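Local coordinates for membrane lipoprotein family protein (Aeropyrum pernix, PDB 4PEV) that probably serves as the solute-binding component of an ABC transporter, capturing nucleosides such as the adenosine held between its two lobes, at residues Asp194-Ile203 with Thr397-Ile408. Residues are numbered along the deposited sequence; the frame is centred on the assembly and turned at random.
With ADN (adenosine), chain F.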
ATOM      1  N   ASP C 194      -6.709 -11.710  -2.554  1.00 32.75           N
ATOM      2  CA  ASP C 194      -8.027 -11.131  -2.754  1.00 31.21           C
ATOM      3  C   ASP C 194      -8.727 -10.866  -1.412  1.00 30.25           C
ATOM      4  O   ASP C 194      -9.491 -11.694  -0.912  1.00 31.43           O
ATOM      5  CB  ASP C 194      -8.861 -12.057  -3.629  1.00 31.27           C
ATOM      6  CG  ASP C 194     -10.141 -11.407  -4.097  1.00 32.76           C
ATOM      7  OD1 ASP C 194     -10.684 -10.540  -3.352  1.00 31.29           O
ATOM      8  OD2 ASP C 194     -10.586 -11.763  -5.219  1.00 34.09           O
ATOM      9  N   ILE C 195      -8.476  -9.692  -0.849  1.00 29.06           N
ATOM     10  CA  ILE C 195      -8.975  -9.338   0.468  1.00 28.21           C
ATOM     11  C   ILE C 195      -9.390  -7.870   0.496  1.00 28.01           C
ATOM     12  O   ILE C 195      -8.995  -7.120  -0.396  1.00 27.12           O
ATOM     13  CB  ILE C 195      -7.898  -9.604   1.522  1.00 28.80           C
ATOM     14  CG1 ILE C 195      -6.578  -8.899   1.167  1.00 28.84           C
ATOM     15  CG2 ILE C 195      -7.650 -11.099   1.636  1.00 29.57           C
ATOM     16  CD1 ILE C 195      -5.667  -8.722   2.364  1.00 28.61           C
ATOM     17  N   PRO C 196     -10.181  -7.457   1.520  1.00 29.24           N
ATOM     18  CA  PRO C 196     -10.793  -6.122   1.580  1.00 29.32           C
ATOM     19  C   PRO C 196      -9.910  -4.921   1.313  1.00 29.71           C
ATOM     20  O   PRO C 196     -10.336  -4.048   0.567  1.00 32.15           O
ATOM     21  CB  PRO C 196     -11.383  -6.068   2.991  1.00 28.86           C
ATOM     22  CG  PRO C 196     -11.816  -7.469   3.218  1.00 28.87           C
ATOM     23  CD  PRO C 196     -10.722  -8.313   2.601  1.00 29.75           C
ATOM     24  N   PRO C 197      -8.699  -4.860   1.891  1.00 30.47           N
ATOM     25  CA  PRO C 197      -7.886  -3.667   1.605  1.00 30.52           C
ATOM     26  C   PRO C 197      -7.571  -3.553   0.127  1.00 31.00           C
ATOM     27  O   PRO C 197      -7.643  -2.459  -0.441  1.00 31.78           O
ATOM     28  CB  PRO C 197      -6.612  -3.892   2.399  1.00 30.88           C
ATOM     29  CG  PRO C 197      -6.950  -4.954   3.405  1.00 31.09           C
ATOM     30  CD  PRO C 197      -7.992  -5.811   2.763  1.00 30.80           C
ATOM     31  N   LEU C 198      -7.262  -4.680  -0.499  1.00 30.70           N
ATOM     32  CA  LEU C 198      -7.001  -4.688  -1.936  1.00 32.16           C
ATOM     33  C   LEU C 198      -8.242  -4.426  -2.774  1.00 34.07           C
ATOM     34  O   LEU C 198      -8.123  -3.930  -3.905  1.00 35.59           O
ATOM     35  CB  LEU C 198      -6.308  -5.980  -2.373  1.00 32.13           C
ATOM     36  CG  LEU C 198      -4.781  -5.848  -2.263  1.00 31.85           C
ATOM     37  CD1 LEU C 198      -4.308  -5.557  -0.847  1.00 30.61           C
ATOM     38  CD2 LEU C 198      -4.109  -7.100  -2.776  1.00 33.13           C
ATOM     39  N   TRP C 199      -9.426  -4.735  -2.240  1.00 34.31           N
ATOM     40  CA  TRP C 199     -10.656  -4.318  -2.900  1.00 33.61           C
ATOM     41  C   TRP C 199     -10.631  -2.795  -3.016  1.00 33.79           C
ATOM     42  O   TRP C 199     -10.903  -2.236  -4.076  1.00 34.28           O
ATOM     43  CB  TRP C 199     -11.896  -4.731  -2.130  1.00 34.06           C
ATOM     44  CG  TRP C 199     -12.068  -6.191  -1.903  1.00 35.55           C
ATOM     45  CD1 TRP C 199     -11.379  -7.204  -2.490  1.00 38.02           C
ATOM     46  CD2 TRP C 199     -13.037  -6.807  -1.045  1.00 37.77           C
ATOM     47  NE1 TRP C 199     -11.837  -8.427  -2.032  1.00 38.89           N
ATOM     48  CE2 TRP C 199     -12.859  -8.209  -1.146  1.00 39.12           C
ATOM     49  CE3 TRP C 199     -14.037  -6.308  -0.187  1.00 38.27           C
ATOM     50  CZ2 TRP C 199     -13.639  -9.124  -0.414  1.00 39.00           C
ATOM     51  CZ3 TRP C 199     -14.813  -7.215   0.542  1.00 39.31           C
ATOM     52  CH2 TRP C 199     -14.605  -8.609   0.423  1.00 39.06           C
ATOM     53  N   ARG C 200     -10.275  -2.125  -1.927  1.00 32.09           N
ATOM     54  CA  ARG C 200     -10.235  -0.671  -1.915  1.00 31.89           C
ATOM     55  C   ARG C 200      -9.192  -0.100  -2.875  1.00 32.28           C
ATOM     56  O   ARG C 200      -9.450   0.913  -3.534  1.00 31.88           O
ATOM     57  CB  ARG C 200      -9.997  -0.154  -0.499  1.00 32.14           C
ATOM     58  CG  ARG C 200     -11.127  -0.522   0.442  1.00 33.53           C
ATOM     59  CD  ARG C 200     -11.150   0.305   1.720  1.00 35.59           C
ATOM     60  NE  ARG C 200     -10.297  -0.250   2.761  1.00 36.68           N
ATOM     61  CZ  ARG C 200     -10.548  -1.380   3.402  1.00 37.84           C
ATOM     62  NH1 ARG C 200     -11.629  -2.095   3.102  1.00 37.86           N
ATOM     63  NH2 ARG C 200      -9.711  -1.802   4.346  1.00 39.77           N
ATOM     64  N   PHE C 201      -8.024  -0.744  -2.949  1.00 30.79           N
ATOM     65  CA  PHE C 201      -7.000  -0.357  -3.925  1.00 29.47           C
ATOM     66  C   PHE C 201      -7.590  -0.490  -5.315  1.00 28.67           C
ATOM     67  O   PHE C 201      -7.592   0.469  -6.074  1.00 26.52           O
ATOM     68  CB  PHE C 201      -5.722  -1.226  -3.830  1.00 28.77           C
ATOM     69  CG  PHE C 201      -4.750  -0.789  -2.756  1.00 29.19           C
ATOM     70  CD1 PHE C 201      -3.974   0.347  -2.920  1.00 29.56           C
ATOM     71  CD2 PHE C 201      -4.594  -1.527  -1.582  1.00 29.15           C
ATOM     72  CE1 PHE C 201      -3.067   0.739  -1.937  1.00 29.75           C
ATOM     73  CE2 PHE C 201      -3.698  -1.134  -0.598  1.00 28.72           C
ATOM     74  CZ  PHE C 201      -2.929  -0.004  -0.777  1.00 29.06           C
ATOM     75  N   HIS C 202      -8.096  -1.683  -5.628  1.00 29.46           N
ATOM     76  CA  HIS C 202      -8.617  -1.972  -6.957  1.00 30.39           C
ATOM     77  C   HIS C 202      -9.640  -0.927  -7.349  1.00 31.41           C
ATOM     78  O   HIS C 202      -9.471  -0.233  -8.348  1.00 35.79           O
ATOM     79  CB  HIS C 202      -9.237  -3.365  -7.026  1.00 30.57           C
ATOM     80  CG  HIS C 202      -9.610  -3.785  -8.412  1.00 31.43           C
ATOM     81  ND1 HIS C 202     -10.205  -4.996  -8.683  1.00 32.12           N
ATOM     82  CD2 HIS C 202      -9.476  -3.159  -9.607  1.00 32.86           C
ATOM     83  CE1 HIS C 202     -10.412  -5.105  -9.986  1.00 32.33           C
ATOM     84  NE2 HIS C 202      -9.986  -4.001 -10.568  1.00 33.68           N
ATOM     85  N   ILE C 203     -10.689  -0.794  -6.554  1.00 30.17           N
ATOM     86  CA  ILE C 203     -11.727   0.195  -6.823  1.00 29.50           C
ATOM     87  C   ILE C 203     -11.159   1.590  -7.053  1.00 27.44           C
ATOM     88  O   ILE C 203     -11.583   2.276  -7.962  1.00 28.37           O
ATOM     89  CB  ILE C 203     -12.745   0.253  -5.665  1.00 30.18           C
ATOM     90  CG1 ILE C 203     -13.673  -0.959  -5.736  1.00 30.43           C
ATOM     91  CG2 ILE C 203     -13.540   1.555  -5.684  1.00 30.47           C
ATOM     92  CD1 ILE C 203     -14.504  -1.142  -4.489  1.00 31.11           C
ATOM     93  N   THR C 397     -17.205   1.691   1.230  1.00 52.51           N
ATOM     94  CA  THR C 397     -16.439   0.520   1.656  1.00 53.49           C
ATOM     95  C   THR C 397     -17.265  -0.714   1.327  1.00 52.92           C
ATOM     96  O   THR C 397     -18.238  -0.984   2.019  1.00 56.71           O
ATOM     97  CB  THR C 397     -16.174   0.526   3.186  1.00 55.75           C
ATOM     98  OG1 THR C 397     -16.220   1.870   3.692  1.00 53.42           O
ATOM     99  CG2 THR C 397     -14.808  -0.131   3.512  1.00 56.15           C
ATOM    100  N   PRO C 398     -16.894  -1.471   0.278  1.00 52.93           N
ATOM    101  CA  PRO C 398     -17.689  -2.671  -0.044  1.00 54.47           C
ATOM    102  C   PRO C 398     -17.911  -3.643   1.138  1.00 57.75           C
ATOM    103  O   PRO C 398     -16.970  -3.983   1.864  1.00 54.04           O
ATOM    104  CB  PRO C 398     -16.888  -3.352  -1.169  1.00 52.75           C
ATOM    105  CG  PRO C 398     -15.567  -2.663  -1.214  1.00 51.22           C
ATOM    106  CD  PRO C 398     -15.784  -1.285  -0.672  1.00 51.42           C
ATOM    107  N   GLN C 399     -19.160  -4.082   1.294  1.00 62.96           N
ATOM    108  CA  GLN C 399     -19.585  -4.904   2.428  1.00 64.55           C
ATOM    109  C   GLN C 399     -19.130  -6.349   2.209  1.00 61.48           C
ATOM    110  O   GLN C 399     -18.451  -6.930   3.040  1.00 53.79           O
ATOM    111  CB  GLN C 399     -21.119  -4.866   2.560  1.00 69.55           C
ATOM    112  CG  GLN C 399     -21.763  -3.475   2.492  1.00 75.09           C
ATOM    113  CD  GLN C 399     -22.210  -2.917   3.843  1.00 78.57           C
ATOM    114  OE1 GLN C 399     -22.355  -3.648   4.829  1.00 78.28           O
ATOM    115  NE2 GLN C 399     -22.445  -1.606   3.886  1.00 78.78           N
ATOM    116  N   ASP C 400     -19.536  -6.904   1.065  1.00 64.59           N
ATOM    117  CA  ASP C 400     -19.257  -8.280   0.658  1.00 59.74           C
ATOM    118  C   ASP C 400     -18.246  -8.254  -0.465  1.00 52.62           C
ATOM    119  O   ASP C 400     -17.923  -7.200  -1.000  1.00 44.09           O
ATOM    120  CB  ASP C 400     -20.511  -8.947   0.053  1.00 64.13           C
ATOM    121  CG  ASP C 400     -21.648  -9.104   1.034  1.00 68.74           C
ATOM    122  OD1 ASP C 400     -21.733 -10.171   1.687  1.00 71.93           O
ATOM    123  OD2 ASP C 400     -22.493  -8.184   1.111  1.00 71.49           O
ATOM    124  N   HIS C 401     -17.821  -9.443  -0.867  1.00 51.72           N
ATOM    125  CA  HIS C 401     -17.112  -9.620  -2.122  1.00 50.18           C
ATOM    126  C   HIS C 401     -18.017  -9.337  -3.325  1.00 49.75           C
ATOM    127  O   HIS C 401     -17.549  -8.847  -4.353  1.00 48.26           O
ATOM    128  CB  HIS C 401     -16.555 -11.036  -2.221  1.00 47.88           C
ATOM    129  CG  HIS C 401     -15.535 -11.194  -3.296  1.00 48.81           C
ATOM    130  ND1 HIS C 401     -15.865 -11.238  -4.632  1.00 50.54           N
ATOM    131  CD2 HIS C 401     -14.187 -11.289  -3.237  1.00 50.24           C
ATOM    132  CE1 HIS C 401     -14.765 -11.371  -5.351  1.00 51.15           C
ATOM    133  NE2 HIS C 401     -13.732 -11.403  -4.529  1.00 50.87           N
ATOM    134  N   ASP C 402     -19.301  -9.660  -3.191  1.00 52.93           N
ATOM    135  CA  ASP C 402     -20.281  -9.506  -4.281  1.00 54.62           C
ATOM    136  C   ASP C 402     -20.543  -8.036  -4.617  1.00 49.59           C
ATOM    137  O   ASP C 402     -20.684  -7.680  -5.787  1.00 48.48           O
ATOM    138  CB  ASP C 402     -21.588 -10.246  -3.944  1.00 57.81           C
ATOM    139  CG  ASP C 402     -21.409 -11.778  -3.923  1.00 64.78           C
ATOM    140  OD1 ASP C 402     -20.472 -12.274  -3.248  1.00 67.62           O
ATOM    141  OD2 ASP C 402     -22.200 -12.488  -4.588  1.00 64.83           O
ATOM    142  N   THR C 403     -20.585  -7.196  -3.588  1.00 45.21           N
ATOM    143  CA  THR C 403     -20.672  -5.748  -3.752  1.00 44.86           C
ATOM    144  C   THR C 403     -19.438  -5.172  -4.465  1.00 46.65           C
ATOM    145  O   THR C 403     -19.567  -4.376  -5.400  1.00 48.46           O
ATOM    146  CB  THR C 403     -20.776  -5.077  -2.371  1.00 46.48           C
ATOM    147  OG1 THR C 403     -21.653  -5.844  -1.537  1.00 45.83           O
ATOM    148  CG2 THR C 403     -21.254  -3.620  -2.477  1.00 45.68           C
ATOM    149  N   TYR C 404     -18.250  -5.554  -3.992  1.00 44.24           N
ATOM    150  CA  TYR C 404     -16.981  -5.190  -4.633  1.00 42.69           C
ATOM    151  C   TYR C 404     -16.970  -5.568  -6.092  1.00 43.24           C
ATOM    152  O   TYR C 404     -16.598  -4.762  -6.935  1.00 44.31           O
ATOM    153  CB  TYR C 404     -15.810  -5.883  -3.927  1.00 42.72           C
ATOM    154  CG  TYR C 404     -14.534  -6.070  -4.740  1.00 40.94           C
ATOM    155  CD1 TYR C 404     -13.823  -4.983  -5.251  1.00 39.27           C
ATOM    156  CD2 TYR C 404     -14.015  -7.344  -4.951  1.00 41.15           C
ATOM    157  CE1 TYR C 404     -12.646  -5.167  -5.967  1.00 38.89           C
ATOM    158  CE2 TYR C 404     -12.845  -7.540  -5.670  1.00 40.32           C
ATOM    159  CZ  TYR C 404     -12.157  -6.454  -6.172  1.00 38.40           C
ATOM    160  OH  TYR C 404     -10.993  -6.684  -6.873  1.00 33.28           O
ATOM    161  N   ASP C 405     -17.377  -6.798  -6.383  1.00 44.23           N
ATOM    162  CA  ASP C 405     -17.399  -7.293  -7.759  1.00 47.19           C
ATOM    163  C   ASP C 405     -18.271  -6.466  -8.691  1.00 49.07           C
ATOM    164  O   ASP C 405     -17.934  -6.304  -9.866  1.00 51.61           O
ATOM    165  CB  ASP C 405     -17.867  -8.751  -7.810  1.00 49.13           C
ATOM    166  CG  ASP C 405     -16.715  -9.743  -7.832  1.00 50.89           C
ATOM    167  OD1 ASP C 405     -15.534  -9.320  -7.815  1.00 53.20           O
ATOM    168  OD2 ASP C 405     -16.998 -10.959  -7.887  1.00 52.01           O
ATOM    169  N   SER C 406     -19.386  -5.952  -8.187  1.00 48.77           N
ATOM    170  CA  SER C 406     -20.299  -5.196  -9.043  1.00 48.83           C
ATOM    171  C   SER C 406     -19.935  -3.707  -9.118  1.00 44.40           C
ATOM    172  O   SER C 406     -20.262  -3.054 -10.097  1.00 44.74           O
ATOM    173  CB  SER C 406     -21.763  -5.416  -8.633  1.00 49.29           C
ATOM    174  OG  SER C 406     -21.926  -5.256  -7.243  1.00 50.19           O
ATOM    175  N   ILE C 407     -19.251  -3.168  -8.116  1.00 41.22           N
ATOM    176  CA  ILE C 407     -18.651  -1.838  -8.281  1.00 40.16           C
ATOM    177  C   ILE C 407     -17.659  -1.816  -9.461  1.00 39.46           C
ATOM    178  O   ILE C 407     -17.604  -0.842 -10.208  1.00 41.28           O
ATOM    179  CB  ILE C 407     -17.949  -1.339  -7.001  1.00 40.16           C
ATOM    180  CG1 ILE C 407     -18.988  -1.045  -5.908  1.00 40.63           C
ATOM    181  CG2 ILE C 407     -17.121  -0.084  -7.291  1.00 39.27           C
ATOM    182  CD1 ILE C 407     -18.413  -0.656  -4.554  1.00 39.63           C
ATOM    183  N   ILE C 408     -16.896  -2.889  -9.635  1.00 37.52           N
ATOM    184  CA  ILE C 408     -15.978  -2.993 -10.758  1.00 38.48           C
ATOM    185  C   ILE C 408     -16.705  -3.085 -12.113  1.00 40.91           C
ATOM    186  O   ILE C 408     -16.289  -2.415 -13.063  1.00 39.51           O
ATOM    187  CB  ILE C 408     -15.016  -4.195 -10.585  1.00 38.32           C
ATOM    188  CG1 ILE C 408     -14.191  -4.038  -9.299  1.00 37.67           C
ATOM    189  CG2 ILE C 408     -14.117  -4.370 -11.812  1.00 37.39           C
ATOM    190  CD1 ILE C 408     -13.432  -2.734  -9.195  1.00 38.06           C
TER
HETATM  191  O5' ADN F 501       1.591  -4.041  -0.800  1.00 24.76           O
HETATM  192  C5' ADN F 501       0.249  -3.615  -1.103  1.00 24.46           C
HETATM  193  C4' ADN F 501      -0.781  -3.841   0.009  1.00 25.00           C
HETATM  194  O4' ADN F 501      -0.994  -5.231   0.270  1.00 25.17           O
HETATM  195  C3' ADN F 501      -0.466  -3.251   1.380  1.00 25.42           C
HETATM  196  O3' ADN F 501      -0.753  -1.850   1.448  1.00 24.73           O
HETATM  197  C2' ADN F 501      -1.336  -4.100   2.301  1.00 25.15           C
HETATM  198  O2' ADN F 501      -2.697  -3.650   2.366  1.00 24.87           O
HETATM  199  C1' ADN F 501      -1.288  -5.455   1.645  1.00 25.20           C
HETATM  200  N9  ADN F 501      -0.212  -6.287   2.218  1.00 26.41           N
HETATM  201  C8  ADN F 501       1.109  -6.241   1.927  1.00 26.73           C
HETATM  202  N7  ADN F 501       1.804  -7.168   2.637  1.00 27.31           N
HETATM  203  C5  ADN F 501       0.899  -7.827   3.392  1.00 28.16           C
HETATM  204  C6  ADN F 501       0.917  -8.924   4.383  1.00 28.08           C
HETATM  205  N6  ADN F 501       2.084  -9.511   4.710  1.00 28.70           N
HETATM  206  N1  ADN F 501      -0.254  -9.304   4.950  1.00 28.31           N
HETATM  207  C2  ADN F 501      -1.431  -8.718   4.642  1.00 27.77           C
HETATM  208  N3  ADN F 501      -1.524  -7.718   3.756  1.00 28.04           N
HETATM  209  C4  ADN F 501      -0.423  -7.237   3.116  1.00 27.80           C
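The W199 indole lies between its own chain and the facing helix: I195 C and P196 CA sit over one face, the Y404 ring over the other. The five-membered ring and the phenol form an offset stack, planes 10° apart and centroids 4.0 Å from each other, with W199 CB also over the phenol as a CH-pi contact. At the indole edge, D194 OD1 lies in plane and accepts a hydrogen bond from W199 NE1, 2.7 Å away. The other oxygen, D194 OD2, takes a nearly straight hydrogen bond from H401 NE2 at 3.2 Å, on its syn side but tilted from the carboxylate plane; one carboxylate thus ties together two aromatic groups whose planes are almost perpendicular. The H202 ring is similarly fixed at edge and face. H202 ND1 and Y404 OH are hydrogen-bonded at 2.6 Å, while I408 CD1 stands over the ring centre, 3.8 Å from its centroid. With CG anti to the backbone N (chi1 -172°), the H202 imidazole swings toward the facing helix, where its ND1 edge meets the phenol oxygen. I203 CD1 touches the Y404 ring edge and reaches P398 CG tip to tip at 3.8 Å, while its CG1 packs against I407 and I408. The bent R200 chain brings its NH1 to within 3.8 Å of T397 CG2, but its main polar partner is E159, through a salt bridge at NE. The short helical segments 196-203 and 401-408 run nearly parallel, at 12° with axes 10.5 Å apart, and the C-terminal helix 401-412 packs on the side of helix 196-214 turned away from the adenosine. On the ligand side of the latter, P197, L198 and F201 line the adenosine pocket; Y226 and W224 of strand 222-226 extend the aromatic cluster, bonding Y404 OH and stacking on H202, respectively.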